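Long-range contacts in MHC I-like leukocyte 2 long form (PDB 6A97), which binds heparan sulfate proteoglycans on the surface of fibroblast cells and belongs to the MHC class I family: residues 203-208 against 221-226; 231-236 against 278-283. All blocks are in the same frame, centred on the assembly; numbering follows the deposited sequence.

Interaction 1 of 2, residues 203-208 against 221-226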
ATOM      1  N   PRO A 203      -0.375   7.469  12.589  1.00 47.38           N
ATOM      2  CA  PRO A 203       0.809   7.347  11.731  1.00 40.59           C
ATOM      3  C   PRO A 203       1.276   8.718  11.261  1.00 44.14           C
ATOM      4  O   PRO A 203       0.499   9.669  11.295  1.00 49.46           O
ATOM      5  CB  PRO A 203       0.311   6.512  10.542  1.00 47.55           C
ATOM      6  CG  PRO A 203      -0.981   5.906  10.988  1.00 54.96           C
ATOM      7  CD  PRO A 203      -1.568   6.858  11.979  1.00 50.57           C
ATOM      8  N   MET A 204       2.527   8.820  10.831  1.00 47.97           N
ATOM      9  CA  MET A 204       3.017  10.061  10.256  1.00 54.64           C
ATOM     10  C   MET A 204       3.857   9.774   9.016  1.00 56.98           C
ATOM     11  O   MET A 204       4.407   8.685   8.865  1.00 51.44           O
ATOM     12  CB  MET A 204       3.834  10.852  11.278  1.00 54.40           C
ATOM     13  CG  MET A 204       5.194  10.263  11.577  1.00 59.28           C
ATOM     14  SD  MET A 204       6.204  11.362  12.586  1.00105.82           S
ATOM     15  CE  MET A 204       6.560  12.666  11.410  1.00 73.25           C
ATOM     16  N   VAL A 205       3.947  10.759   8.132  1.00 55.79           N
ATOM     17  CA  VAL A 205       4.707  10.613   6.900  1.00 46.74           C
ATOM     18  C   VAL A 205       5.714  11.744   6.769  1.00 44.84           C
ATOM     19  O   VAL A 205       5.404  12.890   7.083  1.00 42.17           O
ATOM     20  CB  VAL A 205       3.781  10.606   5.667  1.00 49.02           C
ATOM     21  CG1 VAL A 205       4.591  10.609   4.378  1.00 49.77           C
ATOM     22  CG2 VAL A 205       2.854   9.409   5.712  1.00 45.09           C
ATOM     23  N   THR A 206       6.925  11.417   6.331  1.00 43.23           N
ATOM     24  CA  THR A 206       7.900  12.435   5.971  1.00 43.88           C
ATOM     25  C   THR A 206       8.343  12.244   4.523  1.00 49.97           C
ATOM     26  O   THR A 206       8.339  11.128   4.002  1.00 45.07           O
ATOM     27  CB  THR A 206       9.143  12.399   6.878  1.00 51.53           C
ATOM     28  OG1 THR A 206       9.856  11.175   6.658  1.00 43.93           O
ATOM     29  CG2 THR A 206       8.750  12.516   8.349  1.00 52.50           C
ATOM     30  N   VAL A 207       8.725  13.340   3.879  1.00 45.61           N
ATOM     31  CA  VAL A 207       9.292  13.281   2.540  1.00 43.45           C
ATOM     32  C   VAL A 207      10.626  14.007   2.531  1.00 46.44           C
ATOM     33  O   VAL A 207      10.704  15.169   2.927  1.00 52.05           O
ATOM     34  CB  VAL A 207       8.358  13.914   1.492  1.00 47.41           C
ATOM     35  CG1 VAL A 207       9.051  13.994   0.138  1.00 51.42           C
ATOM     36  CG2 VAL A 207       7.054  13.133   1.396  1.00 42.64           C
ATOM     37  N   THR A 208      11.677  13.323   2.095  1.00 50.16           N
ATOM     38  CA  THR A 208      12.985  13.955   1.977  1.00 53.75           C
ATOM     39  C   THR A 208      13.474  13.916   0.535  1.00 54.10           C
ATOM     40  O   THR A 208      13.075  13.049  -0.244  1.00 51.27           O
ATOM     41  CB  THR A 208      14.029  13.280   2.884  1.00 62.27           C
ATOM     42  OG1 THR A 208      14.193  11.911   2.492  1.00 69.53           O
ATOM     43  CG2 THR A 208      13.592  13.343   4.340  1.00 61.12           C
ATOM     44  N   CYS A 221       9.911   8.729   0.642  1.00 40.42           N
ATOM     45  CA  CYS A 221       8.764   8.825   1.522  1.00 41.68           C
ATOM     46  C   CYS A 221       8.867   7.788   2.635  1.00 41.95           C
ATOM     47  O   CYS A 221       9.039   6.601   2.362  1.00 40.19           O
ATOM     48  CB  CYS A 221       7.473   8.629   0.733  1.00 41.69           C
ATOM     49  SG  CYS A 221       5.996   8.661   1.742  1.00 52.79           S
ATOM     50  N   ARG A 222       8.773   8.237   3.884  1.00 40.20           N
ATOM     51  CA  ARG A 222       8.798   7.325   5.026  1.00 41.89           C
ATOM     52  C   ARG A 222       7.545   7.466   5.873  1.00 40.01           C
ATOM     53  O   ARG A 222       7.103   8.576   6.164  1.00 42.54           O
ATOM     54  CB  ARG A 222      10.028   7.571   5.898  1.00 38.79           C
ATOM     55  CG  ARG A 222      11.354   7.301   5.202  1.00 39.17           C
ATOM     56  CD  ARG A 222      12.520   7.648   6.119  1.00 38.91           C
ATOM     57  NE  ARG A 222      12.633   6.694   7.221  1.00 40.50           N
ATOM     58  CZ  ARG A 222      13.535   6.772   8.197  1.00 47.28           C
ATOM     59  NH1 ARG A 222      14.411   7.772   8.223  1.00 48.31           N
ATOM     60  NH2 ARG A 222      13.556   5.849   9.150  1.00 37.74           N
ATOM     61  N   ALA A 223       6.975   6.332   6.266  1.00 38.28           N
ATOM     62  CA  ALA A 223       5.837   6.324   7.174  1.00 37.80           C
ATOM     63  C   ALA A 223       6.280   5.776   8.523  1.00 44.68           C
ATOM     64  O   ALA A 223       6.888   4.716   8.584  1.00 43.09           O
ATOM     65  CB  ALA A 223       4.697   5.494   6.603  1.00 37.49           C
ATOM     66  N   PHE A 224       5.988   6.506   9.596  1.00 48.02           N
ATOM     67  CA  PHE A 224       6.367   6.098  10.945  1.00 43.93           C
ATOM     68  C   PHE A 224       5.145   5.797  11.799  1.00 47.98           C
ATOM     69  O   PHE A 224       4.025   6.191  11.465  1.00 43.27           O
ATOM     70  CB  PHE A 224       7.194   7.185  11.641  1.00 47.34           C
ATOM     71  CG  PHE A 224       8.495   7.497  10.965  1.00 44.17           C
ATOM     72  CD1 PHE A 224       8.549   8.417   9.932  1.00 41.39           C
ATOM     73  CD2 PHE A 224       9.670   6.886  11.374  1.00 46.12           C
ATOM     74  CE1 PHE A 224       9.748   8.719   9.312  1.00 46.28           C
ATOM     75  CE2 PHE A 224      10.875   7.178  10.756  1.00 45.62           C
ATOM     76  CZ  PHE A 224      10.912   8.098   9.725  1.00 47.16           C
ATOM     77  N   ASN A 225       5.382   5.108  12.910  1.00 48.40           N
ATOM     78  CA  ASN A 225       4.385   4.936  13.959  1.00 41.84           C
ATOM     79  C   ASN A 225       3.185   4.143  13.489  1.00 44.58           C
ATOM     80  O   ASN A 225       2.047   4.471  13.822  1.00 50.96           O
ATOM     81  CB  ASN A 225       3.928   6.297  14.493  1.00 51.82           C
ATOM     82  CG  ASN A 225       3.520   6.243  15.951  1.00 64.80           C
ATOM     83  OD1 ASN A 225       4.177   5.594  16.764  1.00 64.96           O
ATOM     84  ND2 ASN A 225       2.431   6.926  16.291  1.00 69.00           N
ATOM     85  N   LEU A 226       3.442   3.109  12.697  1.00 43.74           N
ATOM     86  CA  LEU A 226       2.395   2.191  12.282  1.00 47.89           C
ATOM     87  C   LEU A 226       2.157   1.195  13.411  1.00 54.39           C
ATOM     88  O   LEU A 226       3.104   0.591  13.913  1.00 47.47           O
ATOM     89  CB  LEU A 226       2.785   1.479  10.981  1.00 41.96           C
ATOM     90  CG  LEU A 226       3.240   2.432   9.872  1.00 51.27           C
ATOM     91  CD1 LEU A 226       3.727   1.671   8.653  1.00 49.38           C
ATOM     92  CD2 LEU A 226       2.120   3.399   9.503  1.00 49.85           C
TER

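Interaction 2 of 2, residues 231-236 against 278-283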
ATOM      1  N   ALA A 231       0.402  -1.762   5.700  1.00 43.68           N
ATOM      2  CA  ALA A 231       0.386  -0.401   5.181  1.00 39.41           C
ATOM      3  C   ALA A 231       0.684  -0.396   3.689  1.00 41.89           C
ATOM      4  O   ALA A 231       1.295  -1.329   3.161  1.00 36.87           O
ATOM      5  CB  ALA A 231       1.390   0.465   5.923  1.00 40.02           C
ATOM      6  N   THR A 232       0.234   0.649   3.006  1.00 36.58           N
ATOM      7  CA  THR A 232       0.601   0.843   1.613  1.00 37.58           C
ATOM      8  C   THR A 232       1.097   2.261   1.405  1.00 39.01           C
ATOM      9  O   THR A 232       0.533   3.217   1.945  1.00 40.13           O
ATOM     10  CB  THR A 232      -0.580   0.571   0.648  1.00 46.54           C
ATOM     11  OG1 THR A 232      -1.635   1.504   0.900  1.00 59.07           O
ATOM     12  CG2 THR A 232      -1.106  -0.844   0.815  1.00 49.67           C
ATOM     13  N   LEU A 233       2.171   2.385   0.634  1.00 40.37           N
ATOM     14  CA  LEU A 233       2.692   3.680   0.225  1.00 39.71           C
ATOM     15  C   LEU A 233       2.648   3.759  -1.289  1.00 40.71           C
ATOM     16  O   LEU A 233       2.994   2.798  -1.977  1.00 42.09           O
ATOM     17  CB  LEU A 233       4.121   3.891   0.721  1.00 40.41           C
ATOM     18  CG  LEU A 233       4.336   4.223   2.196  1.00 40.62           C
ATOM     19  CD1 LEU A 233       5.818   4.205   2.517  1.00 45.59           C
ATOM     20  CD2 LEU A 233       3.735   5.587   2.532  1.00 42.10           C
ATOM     21  N   VAL A 234       2.214   4.898  -1.809  1.00 40.63           N
ATOM     22  CA  VAL A 234       2.187   5.096  -3.249  1.00 40.97           C
ATOM     23  C   VAL A 234       2.711   6.485  -3.589  1.00 43.40           C
ATOM     24  O   VAL A 234       2.352   7.469  -2.943  1.00 47.66           O
ATOM     25  CB  VAL A 234       0.760   4.904  -3.832  1.00 46.59           C
ATOM     26  CG1 VAL A 234      -0.252   5.750  -3.086  1.00 45.35           C
ATOM     27  CG2 VAL A 234       0.736   5.228  -5.320  1.00 59.20           C
ATOM     28  N   TRP A 235       3.601   6.555  -4.572  1.00 41.45           N
ATOM     29  CA  TRP A 235       4.013   7.830  -5.132  1.00 41.81           C
ATOM     30  C   TRP A 235       3.057   8.191  -6.258  1.00 43.53           C
ATOM     31  O   TRP A 235       2.775   7.367  -7.131  1.00 42.30           O
ATOM     32  CB  TRP A 235       5.453   7.774  -5.640  1.00 41.40           C
ATOM     33  CG  TRP A 235       6.469   8.107  -4.596  1.00 43.76           C
ATOM     34  CD1 TRP A 235       7.330   7.243  -3.978  1.00 41.47           C
ATOM     35  CD2 TRP A 235       6.725   9.400  -4.032  1.00 44.27           C
ATOM     36  NE1 TRP A 235       8.110   7.919  -3.075  1.00 45.47           N
ATOM     37  CE2 TRP A 235       7.758   9.245  -3.087  1.00 47.95           C
ATOM     38  CE3 TRP A 235       6.179  10.671  -4.233  1.00 42.25           C
ATOM     39  CZ2 TRP A 235       8.257  10.312  -2.347  1.00 43.85           C
ATOM     40  CZ3 TRP A 235       6.678  11.732  -3.496  1.00 42.40           C
ATOM     41  CH2 TRP A 235       7.706  11.547  -2.568  1.00 41.83           C
ATOM     42  N   LEU A 236       2.558   9.423  -6.229  1.00 43.15           N
ATOM     43  CA  LEU A 236       1.578   9.879  -7.203  1.00 43.60           C
ATOM     44  C   LEU A 236       2.132  11.025  -8.037  1.00 45.33           C
ATOM     45  O   LEU A 236       2.708  11.967  -7.500  1.00 44.43           O
ATOM     46  CB  LEU A 236       0.288  10.325  -6.502  1.00 44.37           C
ATOM     47  CG  LEU A 236      -0.473   9.265  -5.697  1.00 44.33           C
ATOM     48  CD1 LEU A 236      -1.501   9.923  -4.788  1.00 48.30           C
ATOM     49  CD2 LEU A 236      -1.144   8.275  -6.618  1.00 44.00           C
ATOM     50  N   CYS A 278       3.291  11.704  -1.908  1.00 42.96           N
ATOM     51  CA  CYS A 278       3.274  10.372  -1.312  1.00 42.95           C
ATOM     52  C   CYS A 278       2.010  10.163  -0.491  1.00 42.57           C
ATOM     53  O   CYS A 278       1.658  11.002   0.332  1.00 44.47           O
ATOM     54  CB  CYS A 278       4.504  10.158  -0.428  1.00 43.14           C
ATOM     55  SG  CYS A 278       4.605   8.495   0.268  1.00 70.49           S
ATOM     56  N   ASN A 279       1.337   9.040  -0.702  1.00 42.38           N
ATOM     57  CA  ASN A 279       0.092   8.767   0.007  1.00 42.13           C
ATOM     58  C   ASN A 279       0.181   7.483   0.824  1.00 41.96           C
ATOM     59  O   ASN A 279       0.403   6.396   0.280  1.00 41.32           O
ATOM     60  CB  ASN A 279      -1.073   8.692  -0.983  1.00 42.85           C
ATOM     61  CG  ASN A 279      -2.419   8.522  -0.299  1.00 43.09           C
ATOM     62  OD1 ASN A 279      -3.375   8.026  -0.905  1.00 43.34           O
ATOM     63  ND2 ASN A 279      -2.508   8.935   0.965  1.00 41.89           N
ATOM     64  N   LEU A 280       0.011   7.619   2.134  1.00 40.43           N
ATOM     65  CA  LEU A 280       0.017   6.471   3.031  1.00 39.56           C
ATOM     66  C   LEU A 280      -1.394   6.012   3.368  1.00 38.74           C
ATOM     67  O   LEU A 280      -2.252   6.825   3.714  1.00 44.40           O
ATOM     68  CB  LEU A 280       0.762   6.800   4.332  1.00 38.70           C
ATOM     69  CG  LEU A 280       0.541   5.786   5.464  1.00 37.45           C
ATOM     70  CD1 LEU A 280       1.310   4.493   5.209  1.00 37.28           C
ATOM     71  CD2 LEU A 280       0.899   6.384   6.833  1.00 36.67           C
ATOM     72  N   ARG A 281      -1.630   4.710   3.251  1.00 38.07           N
ATOM     73  CA  ARG A 281      -2.831   4.098   3.805  1.00 39.78           C
ATOM     74  C   ARG A 281      -2.434   3.159   4.942  1.00 43.70           C
ATOM     75  O   ARG A 281      -1.613   2.260   4.758  1.00 41.12           O
ATOM     76  CB  ARG A 281      -3.610   3.335   2.731  1.00 46.13           C
ATOM     77  CG  ARG A 281      -4.596   2.316   3.282  1.00 60.74           C
ATOM     78  CD  ARG A 281      -5.853   2.985   3.815  1.00 73.25           C
ATOM     79  NE  ARG A 281      -6.745   2.040   4.487  1.00 72.94           N
ATOM     80  CZ  ARG A 281      -7.605   1.238   3.863  1.00 72.36           C
ATOM     81  NH1 ARG A 281      -7.694   1.252   2.540  1.00 74.07           N
ATOM     82  NH2 ARG A 281      -8.378   0.418   4.564  1.00 73.49           N
ATOM     83  N   HIS A 282      -3.000   3.381   6.122  1.00 49.41           N
ATOM     84  CA  HIS A 282      -2.749   2.501   7.259  1.00 49.62           C
ATOM     85  C   HIS A 282      -3.959   2.470   8.168  1.00 46.44           C
ATOM     86  O   HIS A 282      -4.314   3.482   8.771  1.00 45.11           O
ATOM     87  CB  HIS A 282      -1.519   2.947   8.051  1.00 44.55           C
ATOM     88  CG  HIS A 282      -1.308   2.170   9.315  1.00 48.31           C
ATOM     89  ND1 HIS A 282      -1.055   0.815   9.322  1.00 46.89           N
ATOM     90  CD2 HIS A 282      -1.330   2.553  10.615  1.00 49.04           C
ATOM     91  CE1 HIS A 282      -0.922   0.399  10.571  1.00 52.80           C
ATOM     92  NE2 HIS A 282      -1.086   1.434  11.373  1.00 51.68           N
ATOM     93  N   GLY A 283      -4.586   1.304   8.265  1.00 46.48           N
ATOM     94  CA  GLY A 283      -5.800   1.162   9.041  1.00 52.25           C
ATOM     95  C   GLY A 283      -6.883   2.050   8.467  1.00 50.31           C
ATOM     96  O   GLY A 283      -7.217   1.950   7.287  1.00 44.99           O
TER
HETATM   97  O   HOH W   1      -1.217   4.026  -0.254  1.00 42.24           O

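Interaction 1 of 2, residues 203-208 against 221-226
Phe224 and Thr206 meet at the rim of an aromatic ring, on the face of the sheet that also carries Met204 and Arg222. Phe224 has its CG anti to the carbonyl carbon (chi1 -62°), beside the backbone N. At the far side of the ring, Phe224 CE1 lies 3.6 Å from Thr206 OG1, which is in the ring plane. The two side chains cross at about a right angle. Thr206 and Arg222 lie side by side, with OG1 of the threonine 3.7 Å from Arg222 CB, and the Phe224 CZ stands over the centre of the Arg222 guanidinium. Met204 comes in obliquely: its CG reaches Phe224 CB at 3.7 Å, while SD makes a Met-aromatic contact 5.5 Å from the ring centroid. Beneath these side chains, Met204 pairs with Phe224 and Thr206 with Arg222, each through two nearly straight backbone hydrogen bonds, such as Phe224 N to Met204 O at 2.8 Å. On the other face Val205 CG1 lies 3.6 Å from Cys221 SG, the sulfur of the disulfide to Cys278. Just before the strand begins, Pro203 CB touches Leu226 CD2 at 3.7 Å.

This is the hairpin at the edge of one sheet of the C1-set immunoglobulin domain. Arg222 donates to Gln261 OE1 and to the backbone of another protein chain, probably beta2-microglobulin as in class I molecules. Backbone pairing sets the register; side-chain alternation sends the disulfide cysteine and aliphatic groups inward and leaves a mixed surface of thioether, aromatic ring, hydroxyl and guanidinium toward the neighbouring protein.

Interaction 2 of 2, residues 231-236 against 278-283
Cys278 SG is anti to the backbone N (chi1 -177°) and Trp235 CG anti to the carbonyl carbon (chi1 -88°); both side chains leave the strands on the inner face, and these torsions then place SG and CG there. The cysteine CB sits over one face of the indole, 4.0 Å from the centroid of the six-membered ring, a CH-pi contact. Leu233 CD2 approaches Cys278 SG at 3.8 Å and Leu280 CB at 3.7 Å, the two leucines crossing obliquely. This is the immunoglobulin core, where the Cys278-Cys221 disulfide packs against a tryptophan, whose NE1 donates to Val264 O.

On the other face Val234 CG1 lies alongside Asn279 CB, and Thr232 OG1 lies 3.3 Å from Arg281 CB. A water bonds to Thr232 OG1 at 2.8 Å and donates to Asn279 O, which also accepts from Val234 N. Arg281 NE donates to Gly283 O at 2.8 Å, and its NH2 bonds to the backbone of another protein chain, as does Asn279 OD1, while Asn279 ND2 bonds to Ile287 O. Four backbone hydrogen bonds join the strands; the inner side adds dispersion and sulfur contacts, the outer side a valine contact and a water linking the Thr232 hydroxyl to the Asn279 carbonyl.

Both interactions lie in the alpha-3 immunoglobulin domain, one in each of its facing sheets, with centres about 9 Å apart. Interaction 1 joins sequence-adjacent strands of a hairpin, whereas interaction 2 pairs segments with 41 residues between them. Their inner faces form a single core: the Cys221-Cys278 disulfide unites them, Val205 packs on Leu280, Cys221 on Trp235, and Pro203 on His282. Their outer faces differ. That of 203-208 and 221-226 combines a methionine, a phenylalanine, a threonine and an arginine, while that of 231-236 and 278-283 is more polar and holds a water. Each outer face touches a chain of another protein, and interaction 2 has the higher share of buried residues.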